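Local coordinates for hypothetical protein PAE2307 (Pyrobaculum aerophilum, PDB 1WVQ), which belongs to a family of adenosine-specific kinases and carries a stably phosphorylated histidine, at the interface of chains A and B. Residues are numbered along the deposited sequence; one frame, centred on the assembly and turned at random. Chains: chain A/B, hypothetical protein PAE2307.

Contact 1: the interface of chains A and B. Residues chain A 29, 32-33, 62-64; chain B 147, 152, 155-156, 159.
B:Glu147 and A:Arg62 meet in a salt bridge, the guanidinium NH1 standing 2.8 Å from the carboxylate oxygen OE2. The bond is fairly straight, 166° at the hydrogen, and OE2 lies in the guanidinium plane. Seen from the acid, however, NH1 comes from above the carboxylate plane, and the two flat groups are turned nearly at right angles. The extended side chain of B:Glu147, its CG anti to the backbone N (chi1 -178°), also brings OE1 to the backbone N of A:His63 at 3.2 Å. The imidazole NE2 of A:His63 donates in turn to the backbone O of B:Glu147 at 3.1 Å, so histidine and glutamate are joined at two points. Water 1 links OE1 of B:Glu147 to the backbone O of A:His63 and lies over the imidazole face.

A second ion pair joins B:Arg152 to A:Glu64. The arginine grips the acid side-on: NE gives a bond to OE2 at 2.9 Å and NH2 one to OE1, both on the syn side of the carboxylate. OE2 of A:Glu64 also lies 3.1 Å from NH2 of B:Arg155, a charge contact without a hydrogen bond because the N-H points away. Within its own chain, NH2 of B:Arg155 pairs with OE1 of B:Glu147 at 2.9 Å, and OE2 of that acid sits over the guanidinium face. The arginine thus lies among the acids B:Glu147, A:Glu64 and, more distantly, A:Glu33, which would probably favour its positive charge.

Apolar contact is made by the same arginine, whose chain bends at chi2 (-87°). Its CG touches CD1 of A:Ile29 at 3.4 Å, while CG1 of A:Val32 packs against CZ. B:Leu159 meets A:Glu33 tip to tip through CD1.

In the fold, helix 149-162 of chain B and the loop residue B:Glu147 lie against strand 60-65, the start of helix 31-40 and the preceding loop of chain A.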
loop_
_atom_site.group_PDB
_atom_site.type_symbol
_atom_site.label_atom_id
_atom_site.label_comp_id
_atom_site.label_asym_id
_atom_site.label_seq_id
_atom_site.Cartn_x
_atom_site.Cartn_y
_atom_site.Cartn_z
ATOM N N ILE A 29 4.488 17.234 -14.097
ATOM C CA ILE A 29 3.211 17.765 -14.547
ATOM C C ILE A 29 2.036 16.790 -14.453
ATOM O O ILE A 29 0.896 17.211 -14.262
ATOM C CB ILE A 29 3.357 18.304 -15.998
ATOM C CG1 ILE A 29 2.294 19.363 -16.275
ATOM C CG2 ILE A 29 3.269 17.168 -16.995
ATOM C CD1 ILE A 29 2.536 20.135 -17.567
ATOM N N VAL A 32 -1.131 16.802 -11.603
ATOM C CA VAL A 32 -2.471 17.373 -11.642
ATOM C C VAL A 32 -3.532 16.376 -12.102
ATOM O O VAL A 32 -4.617 16.325 -11.528
ATOM C CB VAL A 32 -2.515 18.653 -12.519
ATOM C CG1 VAL A 32 -2.385 18.304 -13.979
ATOM C CG2 VAL A 32 -3.806 19.416 -12.261
ATOM N N GLU A 33 -3.227 15.573 -13.117
ATOM C CA GLU A 33 -4.196 14.593 -13.595
ATOM C C GLU A 33 -4.337 13.423 -12.627
ATOM O O GLU A 33 -5.447 12.944 -12.381
ATOM C CB GLU A 33 -3.807 14.086 -14.985
ATOM C CG GLU A 33 -3.874 15.183 -16.045
ATOM C CD GLU A 33 -4.027 14.655 -17.463
ATOM O OE1 GLU A 33 -4.470 13.499 -17.640
ATOM O OE2 GLU A 33 -3.727 15.418 -18.400
ATOM N N ARG A 62 -1.087 24.509 -12.529
ATOM C CA ARG A 62 -1.943 23.605 -13.286
ATOM C C ARG A 62 -3.144 23.259 -12.418
ATOM O O ARG A 62 -3.009 23.098 -11.206
ATOM C CB ARG A 62 -1.160 22.343 -13.646
ATOM C CG ARG A 62 0.154 22.617 -14.353
ATOM C CD ARG A 62 -0.066 23.164 -15.758
ATOM N NE ARG A 62 1.197 23.421 -16.448
ATOM C CZ ARG A 62 1.312 23.599 -17.759
ATOM N NH1 ARG A 62 0.236 23.543 -18.537
ATOM N NH2 ARG A 62 2.505 23.831 -18.289
ATOM N N HIS A 63 -4.319 23.140 -13.023
ATOM C CA HIS A 63 -5.500 22.856 -12.223
ATOM C C HIS A 63 -6.606 22.067 -12.906
ATOM O O HIS A 63 -6.693 22.018 -14.128
ATOM C CB HIS A 63 -6.084 24.174 -11.706
ATOM C CG HIS A 63 -6.468 25.130 -12.794
ATOM N ND1 HIS A 63 -7.777 25.341 -13.174
ATOM C CD2 HIS A 63 -5.716 25.954 -13.560
ATOM C CE1 HIS A 63 -7.813 26.256 -14.129
ATOM N NE2 HIS A 63 -6.575 26.644 -14.379
ATOM N N GLU A 64 -7.433 21.439 -12.075
ATOM C CA GLU A 64 -8.598 20.656 -12.497
ATOM C C GLU A 64 -9.624 20.841 -11.379
ATOM O O GLU A 64 -9.250 21.057 -10.225
ATOM C CB GLU A 64 -8.264 19.167 -12.617
ATOM C CG GLU A 64 -7.272 18.791 -13.714
ATOM C CD GLU A 64 -7.794 19.050 -15.120
ATOM O OE1 GLU A 64 -9.026 19.152 -15.298
ATOM O OE2 GLU A 64 -6.965 19.132 -16.055
ATOM N N GLU B 147 -2.458 28.271 -15.518
ATOM C CA GLU B 147 -2.741 27.528 -16.739
ATOM C C GLU B 147 -4.047 27.960 -17.409
ATOM O O GLU B 147 -5.084 28.061 -16.760
ATOM C CB GLU B 147 -2.788 26.030 -16.404
ATOM C CG GLU B 147 -3.035 25.098 -17.575
ATOM C CD GLU B 147 -3.085 23.651 -17.140
ATOM O OE1 GLU B 147 -3.813 23.348 -16.163
ATOM O OE2 GLU B 147 -2.408 22.817 -17.776
ATOM N N ARG B 152 -3.789 23.990 -20.950
ATOM C CA ARG B 152 -4.285 22.696 -20.504
ATOM C C ARG B 152 -4.338 21.695 -21.651
ATOM O O ARG B 152 -3.981 20.529 -21.484
ATOM C CB ARG B 152 -5.675 22.855 -19.888
ATOM C CG ARG B 152 -6.317 21.538 -19.477
ATOM C CD ARG B 152 -7.546 21.785 -18.630
ATOM N NE ARG B 152 -8.193 20.544 -18.219
ATOM C CZ ARG B 152 -9.001 19.820 -18.986
ATOM N NH1 ARG B 152 -9.281 20.201 -20.228
ATOM N NH2 ARG B 152 -9.537 18.710 -18.503
ATOM N N ARG B 155 -0.863 20.574 -22.304
ATOM C CA ARG B 155 -0.370 19.691 -21.245
ATOM C C ARG B 155 -0.960 18.286 -21.423
ATOM O O ARG B 155 -0.276 17.278 -21.220
ATOM C CB ARG B 155 -0.753 20.277 -19.878
ATOM C CG ARG B 155 -0.537 19.377 -18.676
ATOM C CD ARG B 155 -1.734 18.477 -18.429
ATOM N NE ARG B 155 -2.949 19.185 -18.028
ATOM C CZ ARG B 155 -3.065 19.936 -16.939
ATOM N NH1 ARG B 155 -2.020 20.096 -16.136
ATOM N NH2 ARG B 155 -4.242 20.474 -16.608
ATOM N N LYS B 156 -2.230 18.225 -21.811
ATOM C CA LYS B 156 -2.895 16.948 -22.026
ATOM C C LYS B 156 -2.277 16.208 -23.211
ATOM O O LYS B 156 -2.064 14.996 -23.151
ATOM C CB LYS B 156 -4.396 17.164 -22.267
ATOM C CG LYS B 156 -5.202 17.418 -20.992
ATOM C CD LYS B 156 -6.596 17.989 -21.277
ATOM C CE LYS B 156 -7.341 17.195 -22.332
ATOM N NZ LYS B 156 -8.673 17.795 -22.648
ATOM N N LEU B 159 1.159 14.653 -22.339
ATOM C CA LEU B 159 1.049 13.414 -21.584
ATOM C C LEU B 159 0.543 12.251 -22.415
ATOM O O LEU B 159 0.819 11.096 -22.109
ATOM C CB LEU B 159 0.126 13.619 -20.377
ATOM C CG LEU B 159 0.624 14.584 -19.300
ATOM C CD1 LEU B 159 -0.481 14.832 -18.280
ATOM C CD2 LEU B 159 1.869 14.010 -18.633
HETATM O O HOH W 1 -6.491 23.928 -16.197
#

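Contact 2: the interface of chains A and B. Residues chain A 53-54, 59, 61, 78, 82-84; chain B 141-145.
A:Arg59 lies across the loop B:His141 to B:Leu144 and grips the backbone O of B:Ser142 side-on. NE and NH2 both donate to that oxygen, at 2.9 Å and 3.0 Å, with the acceptor in the guanidinium plane. NE arrives nearly along the C=O axis, whereas NH2 is tilted from the carbonyl plane. The guanidinium is also sandwiched: CB of B:His141 covers one face near its rim, and the methyl CD2 of B:Leu144 sits over the centre of the opposite face. Edge bonding and cover on both faces together hold the group's rotation. A bend at chi3 (61°) turns the head of the arginine onto the loop. An alanine here would probably leave the B:Ser142 carbonyl without these two donors and open a gap between B:His141 and B:Leu144.

B:Pro143 is the apolar wedge of the patch. Its ring CG reaches SG of A:Cys53 at 3.6 Å, CB meets the methyl CG2 of A:Val61 at 3.7 Å, and CD packs on CA of A:Ala82 at 3.6 Å. The ring therefore bridges the end of strand 47-53, the start of strand 60-65 and the turn after helix 68-81.

Following the proline, backbone bonds make a short strand-like pairing between the chains. The N of B:Leu144 donates to O of A:Arg59 at 2.7 Å, and the N of A:Val61 donates to O of B:Gly145 at 2.8 Å, joining the short strand 145-146 to the neighbour's strand 60-65. Before the proline, water 2 bridges the loops, its oxygen 2.8 Å from the backbone O of B:His141 and also within bonding distance of the backbone O of A:Glu54.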
loop_
_atom_site.group_PDB
_atom_site.type_symbol
_atom_site.label_atom_id
_atom_site.label_comp_id
_atom_site.label_asym_id
_atom_site.label_seq_id
_atom_site.Cartn_x
_atom_site.Cartn_y
_atom_site.Cartn_z
ATOM N N CYS A 53 1.755 23.500 -8.510
ATOM C CA CYS A 53 2.776 24.444 -8.950
ATOM C C CYS A 53 3.880 23.780 -9.768
ATOM O O CYS A 53 4.811 23.206 -9.210
ATOM C CB CYS A 53 3.407 25.146 -7.744
ATOM S SG CYS A 53 2.297 26.270 -6.879
ATOM N N GLU A 54 3.762 23.853 -11.090
ATOM C CA GLU A 54 4.779 23.304 -11.979
ATOM C C GLU A 54 6.021 24.143 -11.680
ATOM O O GLU A 54 5.975 25.367 -11.764
ATOM C CB GLU A 54 4.329 23.473 -13.433
ATOM C CG GLU A 54 5.387 23.149 -14.464
ATOM C CD GLU A 54 4.883 23.340 -15.882
ATOM O OE1 GLU A 54 4.084 24.269 -16.114
ATOM O OE2 GLU A 54 5.300 22.568 -16.770
ATOM N N ARG A 59 6.197 26.829 -15.809
ATOM C CA ARG A 59 5.973 27.181 -14.405
ATOM C C ARG A 59 4.566 27.700 -14.139
ATOM O O ARG A 59 4.378 28.726 -13.482
ATOM C CB ARG A 59 6.992 28.238 -13.972
ATOM C CG ARG A 59 8.412 27.717 -13.914
ATOM C CD ARG A 59 9.425 28.855 -13.980
ATOM N NE ARG A 59 9.301 29.805 -12.878
ATOM C CZ ARG A 59 10.067 30.882 -12.748
ATOM N NH1 ARG A 59 10.996 31.136 -13.656
ATOM N NH2 ARG A 59 9.922 31.689 -11.705
ATOM N N VAL A 61 0.532 27.287 -12.710
ATOM C CA VAL A 61 -0.275 26.631 -11.697
ATOM C C VAL A 61 -1.266 25.824 -12.529
ATOM O O VAL A 61 -2.149 26.387 -13.184
ATOM C CB VAL A 61 -1.041 27.644 -10.828
ATOM C CG1 VAL A 61 -1.965 26.904 -9.869
ATOM C CG2 VAL A 61 -0.059 28.512 -10.059
ATOM N N CYS A 78 -2.098 28.428 -4.195
ATOM C CA CYS A 78 -0.856 28.073 -4.879
ATOM C C CYS A 78 -0.088 29.339 -5.246
ATOM O O CYS A 78 1.135 29.388 -5.128
ATOM C CB CYS A 78 -1.139 27.258 -6.148
ATOM S SG CYS A 78 -1.326 25.479 -5.859
ATOM N N ALA A 82 3.357 30.099 -3.623
ATOM C CA ALA A 82 4.322 30.282 -4.708
ATOM C C ALA A 82 5.613 29.486 -4.558
ATOM O O ALA A 82 6.710 30.019 -4.736
ATOM C CB ALA A 82 4.650 31.767 -4.859
ATOM N N ALA A 83 5.482 28.204 -4.245
ATOM C CA ALA A 83 6.649 27.345 -4.077
ATOM C C ALA A 83 6.572 26.178 -5.038
ATOM O O ALA A 83 5.540 25.523 -5.148
ATOM C CB ALA A 83 6.716 26.841 -2.655
ATOM N N GLY A 84 7.673 25.902 -5.720
ATOM C CA GLY A 84 7.672 24.820 -6.682
ATOM C C GLY A 84 7.243 23.448 -6.204
ATOM O O GLY A 84 7.669 22.988 -5.149
ATOM N N HIS B 141 11.309 26.628 -9.254
ATOM C CA HIS B 141 10.926 28.024 -9.104
ATOM C C HIS B 141 9.442 28.259 -8.872
ATOM O O HIS B 141 8.617 27.376 -9.090
ATOM C CB HIS B 141 11.365 28.793 -10.351
ATOM C CG HIS B 141 12.845 28.810 -10.555
ATOM N ND1 HIS B 141 13.591 29.970 -10.510
ATOM C CD2 HIS B 141 13.724 27.808 -10.788
ATOM C CE1 HIS B 141 14.863 29.678 -10.709
ATOM N NE2 HIS B 141 14.972 28.372 -10.880
ATOM N N SER B 142 9.121 29.476 -8.439
ATOM C CA SER B 142 7.748 29.881 -8.176
ATOM C C SER B 142 6.991 29.985 -9.496
ATOM O O SER B 142 7.596 30.140 -10.557
ATOM C CB SER B 142 7.731 31.231 -7.448
ATOM O OG SER B 142 8.361 32.241 -8.219
ATOM N N PRO B 143 5.652 29.903 -9.445
ATOM C CA PRO B 143 4.790 29.982 -10.633
ATOM C C PRO B 143 4.869 31.325 -11.347
ATOM O O PRO B 143 4.958 32.374 -10.707
ATOM C CB PRO B 143 3.384 29.749 -10.071
ATOM C CG PRO B 143 3.610 29.073 -8.762
ATOM C CD PRO B 143 4.848 29.720 -8.224
ATOM N N LEU B 144 4.816 31.278 -12.673
ATOM C CA LEU B 144 4.855 32.481 -13.500
ATOM C C LEU B 144 3.434 32.907 -13.843
ATOM O O LEU B 144 3.201 34.045 -14.250
ATOM C CB LEU B 144 5.631 32.215 -14.792
ATOM C CG LEU B 144 7.152 32.073 -14.660
ATOM C CD1 LEU B 144 7.751 31.709 -16.005
ATOM C CD2 LEU B 144 7.753 33.367 -14.140
ATOM N N GLY B 145 2.486 31.988 -13.681
ATOM C CA GLY B 145 1.103 32.298 -13.989
ATOM C C GLY B 145 0.185 31.107 -13.785
ATOM O O GLY B 145 0.601 30.079 -13.239
HETATM O O HOH W 2 5.896 26.839 -9.312
#

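The C-alpha centres of contact 1 and contact 2 lie about 13 Å apart, and both use strand 60-65 of chain A: contact 2 takes its beginning and contact 1 the residues that follow. On chain B the two are also consecutive, the loop and short strand of contact 2 leading into the C-terminal helix of contact 1. One continuous tail segment of chain B is therefore laid along chain A, pinned first by backbone and proline, then by charges. Such an arm reaching onto its neighbour probably helps hold together the six-chain deposited assembly, although the structure alone does not show that the hexamer is the biological form.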